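Local coordinates for uncharacterized N-acetyltransferase SSO0209 (Sulfolobus solfataricus P2, PDB 4R3L), which transfers the acetyl group of acetyl-CoA to the free alpha-amino group at protein N-termini, preferring substrates that begin with serine, at residues A[21-29]-A[59-67]; A[104-112]-A[137-145]. All coordinates share one frame; numbering follows the deposited sequence.

Contact 1. Residues A[21-29]-A[59-67]; sequences DIDQIIKIN and DNSVVGYIM
Val62 and Tyr65 are the two bumps that strand 61-67 raises against helix 22-29, and Gln24, Ile25 and Ile28 frame their hollows. The valine is taken between Gln24 CB and Ile28 CD1, which meets Val62 CG1 at 3.7 Å; its other methyl, CG2, comes against Asp21 OD1, the two side chains crossing at about a right angle, and the carboxylate itself is held by a salt bridge to Arg15 and a hydrogen bond from Arg18 N. Gln24 also clasps the strand: Val62 N donates to Gln24 OE1 over 2.8 Å, nearly straight at the hydrogen (169°) although the donor stands 33° out of the carbonyl plane. Three residues further along the strand, the Tyr65 ring turns a face to Ile25. Ile25 CG2, turned anti to its own backbone nitrogen, sits 3.7 Å from the Tyr65 ring centroid and only 6° off the normal, a CH-pi contact, while Ile28 CG2 meets the ring edge near CE2. At the far end of the ring Asn29 ND2 donates to Tyr65 OH (3.1 Å), a bent bond; the same hydroxyl is hydrogen-bonded to Ser91 OG, and the same amide nitrogen to the backbone oxygen of Glu35, a determinant of substrate specificity. The helix thus covers part of one face of the GNAT sheet, beside helix 39-49, whose Phe42 packs on Ile25; strand 54-58 touches Asp21, Ile25 and Val62, and strand 83-94 pairs with Tyr65 through Ala93.

Contact 2. Residues A[104-112]-A[137-145]; sequences ATTLLEASM and ALYEKLNFK. With COA (coenzyme A), chain C.
Leu108 reaches from helix 104-112 to meet Leu138 of helix 137-141 tip to tip, the central contact between two helices of the GNAT fold that together hold coenzyme A. Leu108 CD1 is wedged between Leu138 CD2 (3.8 Å) and Leu142 CD2 (3.6 Å), and meets the edge of the Tyr139 ring at CE1, near the ring plane. Leu142 crosses Leu108 at a slant, its other methyl resting against Thr105 CG2. Beyond it the chain leaves the helix through a Schellman motif with Asn143 at C-prime, which brings Phe144 back beside Leu108 and Met112, more loosely, Phe144 CZ lying 4.4 Å from Leu108 CD2. The phenol of Tyr139 extends to the cofactor thiol, with OH 3.0 Å from S1P; a leucine in its place removes the ring and hydroxyl, and would probably leave the cofactor sulfur less firmly placed and the packing beside Leu108 CD1 incomplete. The cofactor also ties in the start of helix 103-119, where the amide of Ala104 donates to pyrophosphate oxygen O5A. Thr105 grips the other phosphate twice: with OG1 beside its own backbone nitrogen (chi1 -66°), hydroxyl and amide converge on O2A, at 2.8 Å from Thr105 OG1 and 2.9 Å from Thr105 N.

In the fold
Both contacts are mainly buried, but contact 2 lies nearer the middle, its centre about 9 Å from that of the chain against about 13 Å for contact 1; they occupy opposite faces of the central sheet. Contact 1 lays a helix on a strand and fastens its apolar packing with two direct hydrogen bonds; contact 2 joins two helices by apolar side chains, its polar grip going to the cofactor. Strand 61-72 connects them: Tyr65 points into contact 1, whereas Ile66 packs on Leu107, Leu108 and Ser111 of contact 2, Ile66 CD1 lying 3.6 Å from Ser111 CB. Contact 2 forms part of the coenzyme A site itself, while contact 1 borders it, Tyr65 lying beside the acetyl-CoA-binding Ala93.

Contact 1. Residues A[21-29]-A[59-67]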
loop_
_atom_site.group_PDB
_atom_site.type_symbol
_atom_site.label_atom_id
_atom_site.label_comp_id
_atom_site.label_asym_id
_atom_site.label_seq_id
_atom_site.Cartn_x
_atom_site.Cartn_y
_atom_site.Cartn_z
ATOM N N ASP A 21 4.283 -3.339 16.569
ATOM C CA ASP A 21 3.898 -4.195 15.443
ATOM C C ASP A 21 5.014 -4.437 14.433
ATOM O O ASP A 21 4.919 -5.370 13.633
ATOM C CB ASP A 21 2.714 -3.602 14.678
ATOM C CG ASP A 21 1.464 -3.487 15.514
ATOM O OD1 ASP A 21 1.174 -4.410 16.310
ATOM O OD2 ASP A 21 0.761 -2.465 15.357
ATOM N N ILE A 22 6.041 -3.589 14.438
ATOM C CA ILE A 22 7.024 -3.573 13.349
ATOM C C ILE A 22 7.717 -4.914 13.146
ATOM O O ILE A 22 7.933 -5.331 12.012
ATOM C CB ILE A 22 8.097 -2.486 13.570
ATOM C CG1 ILE A 22 7.442 -1.112 13.734
ATOM C CG2 ILE A 22 9.089 -2.463 12.413
ATOM C CD1 ILE A 22 6.777 -0.604 12.515
ATOM N N ASP A 23 8.056 -5.601 14.236
ATOM C CA ASP A 23 8.723 -6.896 14.115
ATOM C C ASP A 23 7.888 -7.901 13.313
ATOM O O ASP A 23 8.420 -8.606 12.454
ATOM C CB ASP A 23 9.060 -7.461 15.499
ATOM C CG ASP A 23 10.331 -6.857 16.078
ATOM O OD1 ASP A 23 11.090 -6.222 15.311
ATOM O OD2 ASP A 23 10.574 -7.013 17.292
ATOM N N GLN A 24 6.587 -7.959 13.576
ATOM C CA GLN A 24 5.728 -8.891 12.855
ATOM C C GLN A 24 5.511 -8.430 11.411
ATOM O O GLN A 24 5.423 -9.239 10.500
ATOM C CB GLN A 24 4.366 -9.051 13.554
ATOM C CG GLN A 24 4.425 -9.649 14.956
ATOM C CD GLN A 24 3.101 -9.519 15.700
ATOM O OE1 GLN A 24 2.110 -10.157 15.345
ATOM N NE2 GLN A 24 3.080 -8.674 16.727
ATOM N N ILE A 25 5.406 -7.124 11.224
ATOM C CA ILE A 25 5.273 -6.540 9.890
ATOM C C ILE A 25 6.454 -6.891 9.000
ATOM O O ILE A 25 6.282 -7.270 7.841
ATOM C CB ILE A 25 5.111 -5.003 9.987
ATOM C CG1 ILE A 25 3.710 -4.661 10.537
ATOM C CG2 ILE A 25 5.358 -4.342 8.632
ATOM C CD1 ILE A 25 3.506 -3.168 10.862
ATOM N N ILE A 26 7.662 -6.777 9.550
ATOM C CA ILE A 26 8.862 -7.122 8.808
ATOM C C ILE A 26 8.850 -8.599 8.443
ATOM O O ILE A 26 9.165 -8.958 7.315
ATOM C CB ILE A 26 10.152 -6.778 9.618
ATOM C CG1 ILE A 26 10.277 -5.261 9.783
ATOM C CG2 ILE A 26 11.389 -7.348 8.935
ATOM C CD1 ILE A 26 11.534 -4.829 10.557
ATOM N N LYS A 27 8.468 -9.444 9.394
ATOM C CA LYS A 27 8.354 -10.873 9.144
ATOM C C LYS A 27 7.440 -11.166 7.965
ATOM O O LYS A 27 7.786 -11.943 7.075
ATOM C CB LYS A 27 7.828 -11.596 10.384
ATOM C CG LYS A 27 7.397 -13.038 10.116
ATOM C CD LYS A 27 6.416 -13.547 11.172
ATOM C CE LYS A 27 5.161 -14.126 10.522
ATOM N NZ LYS A 27 4.289 -14.829 11.511
ATOM N N ILE A 28 6.265 -10.544 7.968
ATOM C CA ILE A 28 5.308 -10.695 6.874
ATOM C C ILE A 28 5.913 -10.239 5.550
ATOM O O ILE A 28 5.804 -10.904 4.519
ATOM C CB ILE A 28 4.024 -9.889 7.160
ATOM C CG1 ILE A 28 3.301 -10.476 8.376
ATOM C CG2 ILE A 28 3.110 -9.890 5.940
ATOM C CD1 ILE A 28 2.163 -9.612 8.895
ATOM N N ASN A 29 6.567 -9.089 5.591
ATOM C CA ASN A 29 7.190 -8.529 4.410
ATOM C C ASN A 29 8.256 -9.485 3.858
ATOM O O ASN A 29 8.305 -9.751 2.654
ATOM C CB ASN A 29 7.783 -7.163 4.762
ATOM C CG ASN A 29 8.611 -6.574 3.649
ATOM O OD1 ASN A 29 9.837 -6.588 3.708
ATOM N ND2 ASN A 29 7.949 -6.015 2.643
ATOM N N ASP A 59 -6.490 -12.887 16.443
ATOM C CA ASP A 59 -6.118 -13.330 17.794
ATOM C C ASP A 59 -4.754 -12.798 18.253
ATOM O O ASP A 59 -3.794 -13.559 18.422
ATOM C CB ASP A 59 -6.143 -14.859 17.869
ATOM C CG ASP A 59 -7.466 -15.396 18.402
ATOM O OD1 ASP A 59 -8.075 -14.736 19.274
ATOM O OD2 ASP A 59 -7.899 -16.480 17.949
ATOM N N ASN A 60 -4.683 -11.480 18.406
ATOM C CA ASN A 60 -3.491 -10.783 18.893
ATOM C C ASN A 60 -2.251 -10.867 17.988
ATOM O O ASN A 60 -1.192 -10.362 18.355
ATOM C CB ASN A 60 -3.118 -11.290 20.294
ATOM C CG ASN A 60 -4.314 -11.387 21.220
ATOM O OD1 ASN A 60 -5.440 -11.064 20.838
ATOM N ND2 ASN A 60 -4.078 -11.846 22.445
ATOM N N SER A 61 -2.365 -11.497 16.821
ATOM C CA SER A 61 -1.243 -11.528 15.872
ATOM C C SER A 61 -1.490 -10.628 14.660
ATOM O O SER A 61 -2.603 -10.550 14.162
ATOM C CB SER A 61 -0.973 -12.960 15.390
ATOM O OG SER A 61 -0.401 -13.754 16.413
ATOM N N VAL A 62 -0.447 -9.954 14.181
ATOM C CA VAL A 62 -0.554 -9.203 12.925
ATOM C C VAL A 62 -0.506 -10.179 11.761
ATOM O O VAL A 62 0.419 -10.982 11.669
ATOM C CB VAL A 62 0.577 -8.163 12.786
ATOM C CG1 VAL A 62 0.515 -7.469 11.439
ATOM C CG2 VAL A 62 0.517 -7.143 13.922
ATOM N N VAL A 63 -1.500 -10.132 10.875
ATOM C CA VAL A 63 -1.510 -11.023 9.723
ATOM C C VAL A 63 -1.449 -10.274 8.391
ATOM O O VAL A 63 -1.379 -10.888 7.328
ATOM C CB VAL A 63 -2.759 -11.923 9.719
ATOM C CG1 VAL A 63 -2.752 -12.818 10.946
ATOM C CG2 VAL A 63 -4.039 -11.068 9.654
ATOM N N GLY A 64 -1.466 -8.948 8.444
ATOM C CA GLY A 64 -1.393 -8.158 7.229
ATOM C C GLY A 64 -1.141 -6.710 7.560
ATOM O O GLY A 64 -1.323 -6.307 8.707
ATOM N N TYR A 65 -0.698 -5.925 6.578
ATOM C CA TYR A 65 -0.471 -4.515 6.847
ATOM C C TYR A 65 -0.537 -3.725 5.566
ATOM O O TYR A 65 -0.418 -4.285 4.469
ATOM C CB TYR A 65 0.895 -4.305 7.533
ATOM C CG TYR A 65 2.045 -4.553 6.592
ATOM C CD1 TYR A 65 2.588 -3.519 5.846
ATOM C CD2 TYR A 65 2.574 -5.830 6.429
ATOM C CE1 TYR A 65 3.639 -3.746 4.967
ATOM C CE2 TYR A 65 3.619 -6.069 5.546
ATOM C CZ TYR A 65 4.136 -5.027 4.810
ATOM O OH TYR A 65 5.186 -5.251 3.940
ATOM N N ILE A 66 -0.694 -2.416 5.708
ATOM C CA ILE A 66 -0.536 -1.512 4.585
ATOM C C ILE A 66 0.270 -0.310 5.044
ATOM O O ILE A 66 -0.063 0.323 6.039
ATOM C CB ILE A 66 -1.903 -1.064 3.997
ATOM C CG1 ILE A 66 -1.687 -0.143 2.786
ATOM C CG2 ILE A 66 -2.782 -0.387 5.064
ATOM C CD1 ILE A 66 -2.992 0.167 2.026
ATOM N N MET A 67 1.344 -0.017 4.313
ATOM C CA MET A 67 2.234 1.088 4.662
ATOM C C MET A 67 2.153 2.173 3.610
ATOM O O MET A 67 2.456 1.920 2.448
ATOM C CB MET A 67 3.684 0.580 4.792
ATOM C CG MET A 67 4.692 1.675 4.957
ATOM S SD MET A 67 6.310 1.019 5.503
ATOM C CE MET A 67 6.742 -0.024 4.109
#

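Contact 2. Residues A[104-112]-A[137-145]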
loop_
_atom_site.group_PDB
_atom_site.type_symbol
_atom_site.label_atom_id
_atom_site.label_comp_id
_atom_site.label_asym_id
_atom_site.label_seq_id
_atom_site.Cartn_x
_atom_site.Cartn_y
_atom_site.Cartn_z
ATOM N N ALA A 104 -7.053 -7.417 2.428
ATOM C CA ALA A 104 -6.367 -6.375 1.648
ATOM C C ALA A 104 -7.363 -5.300 1.244
ATOM O O ALA A 104 -7.054 -4.110 1.252
ATOM C CB ALA A 104 -5.686 -6.959 0.424
ATOM N N THR A 105 -8.581 -5.719 0.907
ATOM C CA THR A 105 -9.600 -4.747 0.543
ATOM C C THR A 105 -9.880 -3.796 1.682
ATOM O O THR A 105 -10.001 -2.593 1.466
ATOM C CB THR A 105 -10.923 -5.436 0.114
ATOM O OG1 THR A 105 -10.692 -6.168 -1.091
ATOM C CG2 THR A 105 -11.997 -4.396 -0.139
ATOM N N THR A 106 -9.975 -4.312 2.906
ATOM C CA THR A 106 -10.308 -3.430 4.006
ATOM C C THR A 106 -9.092 -2.597 4.428
ATOM O O THR A 106 -9.252 -1.456 4.845
ATOM C CB THR A 106 -10.856 -4.209 5.218
ATOM O OG1 THR A 106 -9.867 -5.138 5.692
ATOM C CG2 THR A 106 -12.131 -4.962 4.815
ATOM N N LEU A 107 -7.891 -3.158 4.310
ATOM C CA LEU A 107 -6.682 -2.355 4.580
ATOM C C LEU A 107 -6.633 -1.139 3.641
ATOM O O LEU A 107 -6.361 -0.009 4.065
ATOM C CB LEU A 107 -5.401 -3.196 4.424
ATOM C CG LEU A 107 -5.102 -4.191 5.554
ATOM C CD1 LEU A 107 -3.987 -5.159 5.163
ATOM C CD2 LEU A 107 -4.741 -3.456 6.846
ATOM N N LEU A 108 -6.872 -1.377 2.355
ATOM C CA LEU A 108 -6.865 -0.287 1.378
ATOM C C LEU A 108 -7.955 0.734 1.659
ATOM O O LEU A 108 -7.725 1.927 1.530
ATOM C CB LEU A 108 -7.022 -0.822 -0.047
ATOM C CG LEU A 108 -5.773 -1.402 -0.704
ATOM C CD1 LEU A 108 -6.137 -2.428 -1.761
ATOM C CD2 LEU A 108 -4.938 -0.264 -1.322
ATOM N N GLU A 109 -9.150 0.277 2.037
ATOM C CA GLU A 109 -10.218 1.226 2.305
ATOM C C GLU A 109 -9.867 2.122 3.474
ATOM O O GLU A 109 -10.125 3.326 3.440
ATOM C CB GLU A 109 -11.544 0.514 2.585
ATOM C CG GLU A 109 -12.749 1.472 2.616
ATOM C CD GLU A 109 -13.026 2.110 3.988
ATOM O OE1 GLU A 109 -12.417 1.707 5.003
ATOM O OE2 GLU A 109 -13.885 3.025 4.050
ATOM N N ALA A 110 -9.281 1.528 4.508
ATOM C CA ALA A 110 -8.949 2.277 5.709
ATOM C C ALA A 110 -7.859 3.298 5.411
ATOM O O ALA A 110 -7.941 4.460 5.838
ATOM C CB ALA A 110 -8.498 1.329 6.828
ATOM N N SER A 111 -6.834 2.853 4.691
ATOM C CA SER A 111 -5.737 3.744 4.331
ATOM C C SER A 111 -6.254 4.859 3.431
ATOM O O SER A 111 -5.924 6.019 3.633
ATOM C CB SER A 111 -4.594 2.973 3.649
ATOM O OG SER A 111 -3.409 3.772 3.604
ATOM N N MET A 112 -7.082 4.511 2.447
ATOM C CA MET A 112 -7.657 5.524 1.560
ATOM C C MET A 112 -8.444 6.599 2.302
ATOM O O MET A 112 -8.327 7.788 2.011
ATOM C CB MET A 112 -8.574 4.865 0.533
ATOM C CG MET A 112 -7.826 4.197 -0.571
ATOM S SD MET A 112 -8.910 3.239 -1.637
ATOM C CE MET A 112 -10.078 4.495 -2.112
ATOM N N ALA A 137 -5.897 -7.805 -9.694
ATOM C CA ALA A 137 -7.331 -8.062 -9.619
ATOM C C ALA A 137 -7.953 -7.262 -8.482
ATOM O O ALA A 137 -9.013 -6.657 -8.652
ATOM C CB ALA A 137 -7.600 -9.552 -9.431
ATOM N N LEU A 138 -7.280 -7.278 -7.334
ATOM C CA LEU A 138 -7.701 -6.540 -6.148
ATOM C C LEU A 138 -7.903 -5.068 -6.509
ATOM O O LEU A 138 -9.000 -4.521 -6.366
ATOM C CB LEU A 138 -6.656 -6.707 -5.036
ATOM C CG LEU A 138 -6.616 -5.792 -3.812
ATOM C CD1 LEU A 138 -7.745 -6.118 -2.873
ATOM C CD2 LEU A 138 -5.260 -5.889 -3.096
ATOM N N TYR A 139 -6.845 -4.444 -7.020
ATOM C CA TYR A 139 -6.879 -3.023 -7.351
ATOM C C TYR A 139 -7.918 -2.669 -8.423
ATOM O O TYR A 139 -8.579 -1.629 -8.342
ATOM C CB TYR A 139 -5.485 -2.569 -7.798
ATOM C CG TYR A 139 -4.375 -2.936 -6.828
ATOM C CD1 TYR A 139 -4.564 -2.873 -5.450
ATOM C CD2 TYR A 139 -3.140 -3.351 -7.292
ATOM C CE1 TYR A 139 -3.534 -3.206 -4.572
ATOM C CE2 TYR A 139 -2.127 -3.691 -6.431
ATOM C CZ TYR A 139 -2.323 -3.623 -5.073
ATOM O OH TYR A 139 -1.281 -3.957 -4.227
ATOM N N GLU A 140 -8.063 -3.501 -9.444
ATOM C CA GLU A 140 -9.075 -3.203 -10.462
ATOM C C GLU A 140 -10.493 -3.301 -9.869
ATOM O O GLU A 140 -11.379 -2.526 -10.227
ATOM C CB GLU A 140 -8.919 -4.128 -11.675
ATOM C CG GLU A 140 -7.719 -3.770 -12.556
ATOM C CD GLU A 140 -7.488 -4.771 -13.676
ATOM O OE1 GLU A 140 -8.032 -5.894 -13.592
ATOM O OE2 GLU A 140 -6.759 -4.433 -14.637
ATOM N N LYS A 141 -10.691 -4.223 -8.934
ATOM C CA LYS A 141 -11.974 -4.317 -8.235
ATOM C C LYS A 141 -12.281 -3.051 -7.439
ATOM O O LYS A 141 -13.441 -2.679 -7.288
ATOM C CB LYS A 141 -12.005 -5.531 -7.303
ATOM C CG LYS A 141 -12.632 -6.779 -7.916
ATOM C CD LYS A 141 -13.439 -7.556 -6.881
ATOM C CE LYS A 141 -14.087 -8.802 -7.486
ATOM N NZ LYS A 141 -15.058 -8.501 -8.581
ATOM N N LEU A 142 -11.237 -2.395 -6.934
ATOM C CA LEU A 142 -11.381 -1.170 -6.145
ATOM C C LEU A 142 -11.296 0.056 -7.033
ATOM O O LEU A 142 -11.076 1.169 -6.557
ATOM C CB LEU A 142 -10.309 -1.093 -5.050
ATOM C CG LEU A 142 -10.642 -1.754 -3.710
ATOM C CD1 LEU A 142 -11.042 -3.202 -3.891
ATOM C CD2 LEU A 142 -9.464 -1.651 -2.760
ATOM N N ASN A 143 -11.454 -0.177 -8.328
ATOM C CA ASN A 143 -11.487 0.865 -9.346
ATOM C C ASN A 143 -10.184 1.632 -9.524
ATOM O O ASN A 143 -10.202 2.774 -9.950
ATOM C CB ASN A 143 -12.613 1.861 -9.065
ATOM C CG ASN A 143 -13.841 1.594 -9.909
ATOM O OD1 ASN A 143 -13.946 2.068 -11.048
ATOM N ND2 ASN A 143 -14.774 0.825 -9.363
ATOM N N PHE A 144 -9.055 1.007 -9.212
ATOM C CA PHE A 144 -7.786 1.546 -9.688
ATOM C C PHE A 144 -7.691 1.321 -11.203
ATOM O O PHE A 144 -8.188 0.314 -11.715
ATOM C CB PHE A 144 -6.605 0.883 -8.990
ATOM C CG PHE A 144 -6.412 1.313 -7.572
ATOM C CD1 PHE A 144 -5.295 2.058 -7.217
ATOM C CD2 PHE A 144 -7.317 0.952 -6.585
ATOM C CE1 PHE A 144 -5.094 2.442 -5.913
ATOM C CE2 PHE A 144 -7.122 1.336 -5.276
ATOM C CZ PHE A 144 -6.014 2.083 -4.937
ATOM N N LYS A 145 -7.069 2.266 -11.901
ATOM C CA LYS A 145 -6.799 2.132 -13.322
ATOM C C LYS A 145 -5.297 2.071 -13.595
ATOM O O LYS A 145 -4.525 2.765 -12.941
ATOM C CB LYS A 145 -7.415 3.298 -14.087
ATOM C CG LYS A 145 -8.929 3.412 -13.929
ATOM C CD LYS A 145 -9.623 2.087 -14.166
ATOM C CE LYS A 145 -11.140 2.233 -14.059
ATOM N NZ LYS A 145 -11.835 0.909 -14.021
HETATM N N1A COA C . -6.770 -14.457 -7.790
HETATM C C2A COA C . -7.757 -13.727 -8.351
HETATM N N3A COA C . -8.279 -12.678 -7.712
HETATM C C4A COA C . -7.826 -12.321 -6.471
HETATM C C5A COA C . -6.815 -13.052 -5.866
HETATM C C6A COA C . -6.284 -14.150 -6.562
HETATM N N6A COA C . -5.217 -14.946 -5.965
HETATM N N7A COA C . -6.562 -12.467 -4.631
HETATM C C8A COA C . -7.407 -11.408 -4.492
HETATM N N9A COA C . -8.169 -11.301 -5.598
HETATM C C1B COA C . -9.227 -10.309 -5.852
HETATM C C2B COA C . -10.552 -10.963 -5.809
HETATM O O2B COA C . -11.451 -10.299 -6.623
HETATM C C3B COA C . -10.954 -10.773 -4.435
HETATM O O3B COA C . -12.312 -10.944 -4.336
HETATM P P3B COA C . -12.883 -12.334 -3.887
HETATM O O7A COA C . -14.339 -12.185 -3.447
HETATM O O8A COA C . -12.091 -12.839 -2.746
HETATM O O9A COA C . -12.794 -13.305 -5.024
HETATM C C4B COA C . -10.539 -9.378 -4.207
HETATM O O4B COA C . -9.287 -9.288 -4.840
HETATM C C5B COA C . -10.358 -9.078 -2.779
HETATM O O5B COA C . -9.234 -9.703 -2.227
HETATM P P1A COA C . -8.818 -9.662 -0.703
HETATM O O1A COA C . -9.329 -10.870 0.034
HETATM O O2A COA C . -9.271 -8.396 -0.102
HETATM O O3A COA C . -7.227 -9.758 -0.800
HETATM P P2A COA C . -6.278 -10.558 0.172
HETATM O O4A COA C . -6.296 -12.051 -0.112
HETATM O O5A COA C . -6.609 -10.253 1.599
HETATM O O6A COA C . -4.786 -10.027 -0.108
HETATM C CBP COA C . -2.897 -9.566 -1.584
HETATM C CCP COA C . -4.440 -9.691 -1.400
HETATM C CDP COA C . -2.593 -9.285 -3.031
HETATM C CEP COA C . -2.428 -8.408 -0.706
HETATM C CAP COA C . -2.324 -10.887 -1.123
HETATM O OAP COA C . -2.519 -11.943 -2.065
HETATM C C9P COA C . -0.837 -10.864 -0.826
HETATM O O9P COA C . -0.411 -10.486 0.297
HETATM N N8P COA C . 0.142 -11.300 -1.799
HETATM C C7P COA C . 1.581 -11.295 -1.552
HETATM C C6P COA C . 2.156 -9.871 -1.298
HETATM C C5P COA C . 1.778 -8.883 -2.398
HETATM O O5P COA C . 1.932 -9.232 -3.597
HETATM N N4P COA C . 1.225 -7.571 -2.053
HETATM C C3P COA C . 0.852 -6.637 -3.097
HETATM C C2P COA C . 1.963 -6.027 -3.942
HETATM S S1P COA C . 1.589 -4.600 -4.909
#